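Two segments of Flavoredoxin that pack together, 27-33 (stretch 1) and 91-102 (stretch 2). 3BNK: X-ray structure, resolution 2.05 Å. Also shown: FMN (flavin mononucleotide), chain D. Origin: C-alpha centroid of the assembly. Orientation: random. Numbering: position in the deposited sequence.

Stretch 1, residues 27-33: GKANLMA
Stretch 2 91-102: VDKSGLFEVFYG

Residues 28–33 lie in an extended β-strand that continues beyond them, entered from G27, whose positive phi (80°) favours glycine. Against it packs a mostly irregular segment, 91–102, in which a type I β turn runs from K93 to L96, closed by a weak L96 N to K93 O hydrogen bond (3.3 Å), and only 99–100 is strand. In the register, A29 and S94 face each other most closely, their CA atoms 4.8 Å apart, and the contact buries 500 Å² in total.

Strand alternation directs the CA-to-CB bonds of A29 and L31 toward the second segment and those of N30 and M32 away. The A29 side chain, a single methyl, is buried against the second segment: A29 CB lies 4.2 Å from S94 CB, 4.4 Å from V99 CG1 (V99 chi1 t) and 3.7 Å from Y101 OH, while A29 O is 3.3 Å from S94 CB. L31 (chi1 m, chi2 133°) brings CD1 to 3.4 Å from F97 CD1, at the edge of the ring and near its plane; F97 has chi1 m and chi2 111°.

The polar link centres on K93, buried and extended apart from its m values at chi1 and chi3 (mtmt). K93 NZ donates to L31 O (2.6 Å) and to FMN O3P (2.7 Å), so one ammonium ties strand and cofactor phosphate to the turn. N30 (chi1 t, chi2 46°) donates from ND2 to the same FMN O3P (2.9 Å), its OD1 lying 3.4 Å from K93 CE. Water 1 accepts from K93 N (2.8 Å) and lies 3.0 Å from A29 O and 3.2 Å from N30 OD1.

At the exposed margin, K28 (ttpp) curls its NZ to 3.5 Å from D92 OD1 in a salt bridge. D92 (chi1 t, chi2 -8°) also accepts at OD1 from S94 N (3.0 Å) and from S94 OG (chi1 p) at a very short 2.4 Å, bracing the turn.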

# COMPACT_ATOMS: atom_id res chain seq x y z
N GLY B 27 -9.56 26.00 -7.04
CA GLY B 27 -10.75 26.20 -6.21
C GLY B 27 -11.87 25.19 -6.38
O GLY B 27 -12.88 25.25 -5.66
N LYS B 28 -11.70 24.25 -7.32
CA LYS B 28 -12.73 23.25 -7.64
C LYS B 28 -12.28 21.84 -7.27
O LYS B 28 -11.13 21.48 -7.47
CB LYS B 28 -13.08 23.32 -9.13
CG LYS B 28 -14.36 22.59 -9.54
CD LYS B 28 -15.02 23.20 -10.80
CE LYS B 28 -14.07 23.28 -12.00
NZ LYS B 28 -13.44 21.97 -12.39
N ALA B 29 -13.20 21.06 -6.72
CA ALA B 29 -12.88 19.72 -6.24
C ALA B 29 -12.56 18.78 -7.41
O ALA B 29 -13.26 18.75 -8.44
CB ALA B 29 -14.01 19.17 -5.39
N ASN B 30 -11.48 18.04 -7.23
CA ASN B 30 -11.09 17.00 -8.15
C ASN B 30 -10.96 15.69 -7.41
O ASN B 30 -10.65 15.68 -6.22
CB ASN B 30 -9.79 17.36 -8.87
CG ASN B 30 -9.57 16.54 -10.11
OD1 ASN B 30 -10.47 16.37 -10.92
ND2 ASN B 30 -8.36 16.03 -10.26
N LEU B 31 -11.23 14.60 -8.12
CA LEU B 31 -11.01 13.25 -7.63
C LEU B 31 -10.33 12.40 -8.70
O LEU B 31 -10.70 12.46 -9.87
CB LEU B 31 -12.34 12.61 -7.21
CG LEU B 31 -13.00 13.52 -6.17
CD1 LEU B 31 -14.46 13.77 -6.45
CD2 LEU B 31 -12.72 13.09 -4.74
N MET B 32 -9.34 11.62 -8.30
CA MET B 32 -8.76 10.61 -9.16
C MET B 32 -8.66 9.28 -8.40
O MET B 32 -8.48 9.28 -7.18
CB MET B 32 -7.38 11.03 -9.68
CG MET B 32 -6.34 11.30 -8.59
SD MET B 32 -4.66 11.32 -9.23
CE MET B 32 -4.15 9.61 -9.04
N ALA B 33 -8.76 8.17 -9.14
CA ALA B 33 -8.58 6.84 -8.56
C ALA B 33 -7.11 6.61 -8.21
O ALA B 33 -6.20 6.99 -8.98
CB ALA B 33 -9.10 5.76 -9.51
N VAL B 91 -12.62 17.11 -17.78
CA VAL B 91 -13.95 16.76 -17.29
C VAL B 91 -14.12 17.11 -15.81
O VAL B 91 -13.35 16.65 -14.96
CB VAL B 91 -14.29 15.26 -17.56
CG1 VAL B 91 -15.51 14.80 -16.77
CG2 VAL B 91 -14.51 15.02 -19.06
N ASP B 92 -15.12 17.93 -15.53
CA ASP B 92 -15.46 18.31 -14.17
C ASP B 92 -15.89 17.08 -13.38
O ASP B 92 -16.93 16.48 -13.66
CB ASP B 92 -16.56 19.37 -14.18
CG ASP B 92 -16.71 20.09 -12.85
OD1 ASP B 92 -16.06 19.69 -11.85
OD2 ASP B 92 -17.48 21.07 -12.81
N LYS B 93 -15.07 16.69 -12.41
CA LYS B 93 -15.42 15.59 -11.51
C LYS B 93 -16.00 16.08 -10.17
O LYS B 93 -16.41 15.27 -9.34
CB LYS B 93 -14.23 14.63 -11.31
CG LYS B 93 -13.98 13.71 -12.52
CD LYS B 93 -12.73 12.85 -12.38
CE LYS B 93 -11.46 13.66 -12.66
NZ LYS B 93 -10.22 12.88 -12.41
N SER B 94 -16.07 17.40 -9.99
CA SER B 94 -16.59 18.03 -8.75
C SER B 94 -18.04 17.69 -8.44
O SER B 94 -18.45 17.78 -7.28
CB SER B 94 -16.42 19.56 -8.75
OG SER B 94 -17.20 20.20 -9.75
N GLY B 95 -18.79 17.28 -9.46
CA GLY B 95 -20.22 17.01 -9.29
C GLY B 95 -20.63 15.56 -9.19
O GLY B 95 -21.80 15.27 -8.99
N LEU B 96 -19.67 14.66 -9.35
CA LEU B 96 -19.95 13.22 -9.35
C LEU B 96 -20.44 12.73 -7.99
O LEU B 96 -21.31 11.84 -7.91
CB LEU B 96 -18.70 12.43 -9.77
CG LEU B 96 -18.81 11.27 -10.78
CD1 LEU B 96 -17.87 10.16 -10.36
CD2 LEU B 96 -20.22 10.70 -10.95
N PHE B 97 -19.90 13.33 -6.93
CA PHE B 97 -20.16 12.92 -5.56
C PHE B 97 -20.69 14.11 -4.74
O PHE B 97 -20.62 15.26 -5.17
CB PHE B 97 -18.87 12.41 -4.90
CG PHE B 97 -18.18 11.28 -5.65
CD1 PHE B 97 -16.96 11.50 -6.28
CD2 PHE B 97 -18.73 10.01 -5.69
CE1 PHE B 97 -16.30 10.46 -6.96
CE2 PHE B 97 -18.09 8.97 -6.37
CZ PHE B 97 -16.87 9.20 -7.00
N GLU B 98 -21.25 13.81 -3.56
CA GLU B 98 -21.53 14.82 -2.55
C GLU B 98 -20.23 15.12 -1.83
O GLU B 98 -19.63 14.24 -1.20
CB GLU B 98 -22.58 14.34 -1.54
CG GLU B 98 -24.02 14.34 -2.02
CD GLU B 98 -25.00 13.91 -0.92
OE1 GLU B 98 -26.03 14.60 -0.73
OE2 GLU B 98 -24.74 12.88 -0.24
N VAL B 99 -19.78 16.37 -1.91
CA VAL B 99 -18.49 16.75 -1.36
C VAL B 99 -18.62 17.51 -0.03
O VAL B 99 -19.44 18.42 0.10
CB VAL B 99 -17.64 17.55 -2.39
CG1 VAL B 99 -16.34 18.08 -1.76
CG2 VAL B 99 -17.33 16.68 -3.61
N PHE B 100 -17.81 17.11 0.94
CA PHE B 100 -17.67 17.84 2.20
C PHE B 100 -16.20 18.16 2.48
O PHE B 100 -15.29 17.44 2.06
CB PHE B 100 -18.35 17.09 3.37
CG PHE B 100 -17.57 15.91 3.91
CD1 PHE B 100 -16.86 16.02 5.11
CD2 PHE B 100 -17.55 14.69 3.23
CE1 PHE B 100 -16.12 14.95 5.62
CE2 PHE B 100 -16.82 13.61 3.74
CZ PHE B 100 -16.10 13.75 4.94
N TYR B 101 -15.98 19.27 3.17
CA TYR B 101 -14.66 19.69 3.59
C TYR B 101 -14.55 19.58 5.10
O TYR B 101 -15.56 19.38 5.80
CB TYR B 101 -14.39 21.12 3.12
CG TYR B 101 -14.18 21.23 1.62
CD1 TYR B 101 -15.27 21.43 0.75
CD2 TYR B 101 -12.91 21.14 1.06
CE1 TYR B 101 -15.09 21.53 -0.64
CE2 TYR B 101 -12.71 21.25 -0.33
CZ TYR B 101 -13.81 21.44 -1.17
OH TYR B 101 -13.63 21.55 -2.54
N GLY B 102 -13.32 19.68 5.59
CA GLY B 102 -13.04 19.54 7.02
C GLY B 102 -12.12 20.63 7.51
O GLY B 102 -12.13 21.74 6.97
N1 FMN D . -2.69 7.24 -11.22
C2 FMN D . -1.63 7.59 -10.40
O2 FMN D . -0.89 8.51 -10.74
N3 FMN D . -1.42 6.93 -9.20
C4 FMN D . -2.28 5.90 -8.84
O4 FMN D . -2.09 5.31 -7.78
C4A FMN D . -3.35 5.54 -9.67
N5 FMN D . -4.21 4.51 -9.32
C5A FMN D . -5.27 4.16 -10.14
C6 FMN D . -6.13 3.13 -9.73
C7 FMN D . -7.21 2.76 -10.55
C7M FMN D . -8.16 1.73 -10.04
C8 FMN D . -7.42 3.43 -11.76
C8M FMN D . -8.70 3.23 -12.54
C9 FMN D . -6.57 4.47 -12.15
C9A FMN D . -5.49 4.85 -11.34
N10 FMN D . -4.63 5.89 -11.71
C10 FMN D . -3.56 6.22 -10.88
C1' FMN D . -4.90 6.71 -12.94
C2' FMN D . -5.53 8.06 -12.63
O2' FMN D . -6.54 7.92 -11.65
C3' FMN D . -6.19 8.65 -13.88
O3' FMN D . -5.27 8.90 -14.92
C4' FMN D . -7.00 9.90 -13.54
O4' FMN D . -7.80 10.24 -14.64
C5' FMN D . -6.18 11.12 -13.14
O5' FMN D . -7.14 12.11 -12.83
P FMN D . -6.81 13.69 -12.88
O1P FMN D . -6.16 14.01 -14.20
O2P FMN D . -5.85 13.99 -11.77
O3P FMN D . -8.05 14.52 -12.69
O HOH W 1 -12.98 18.25 -11.40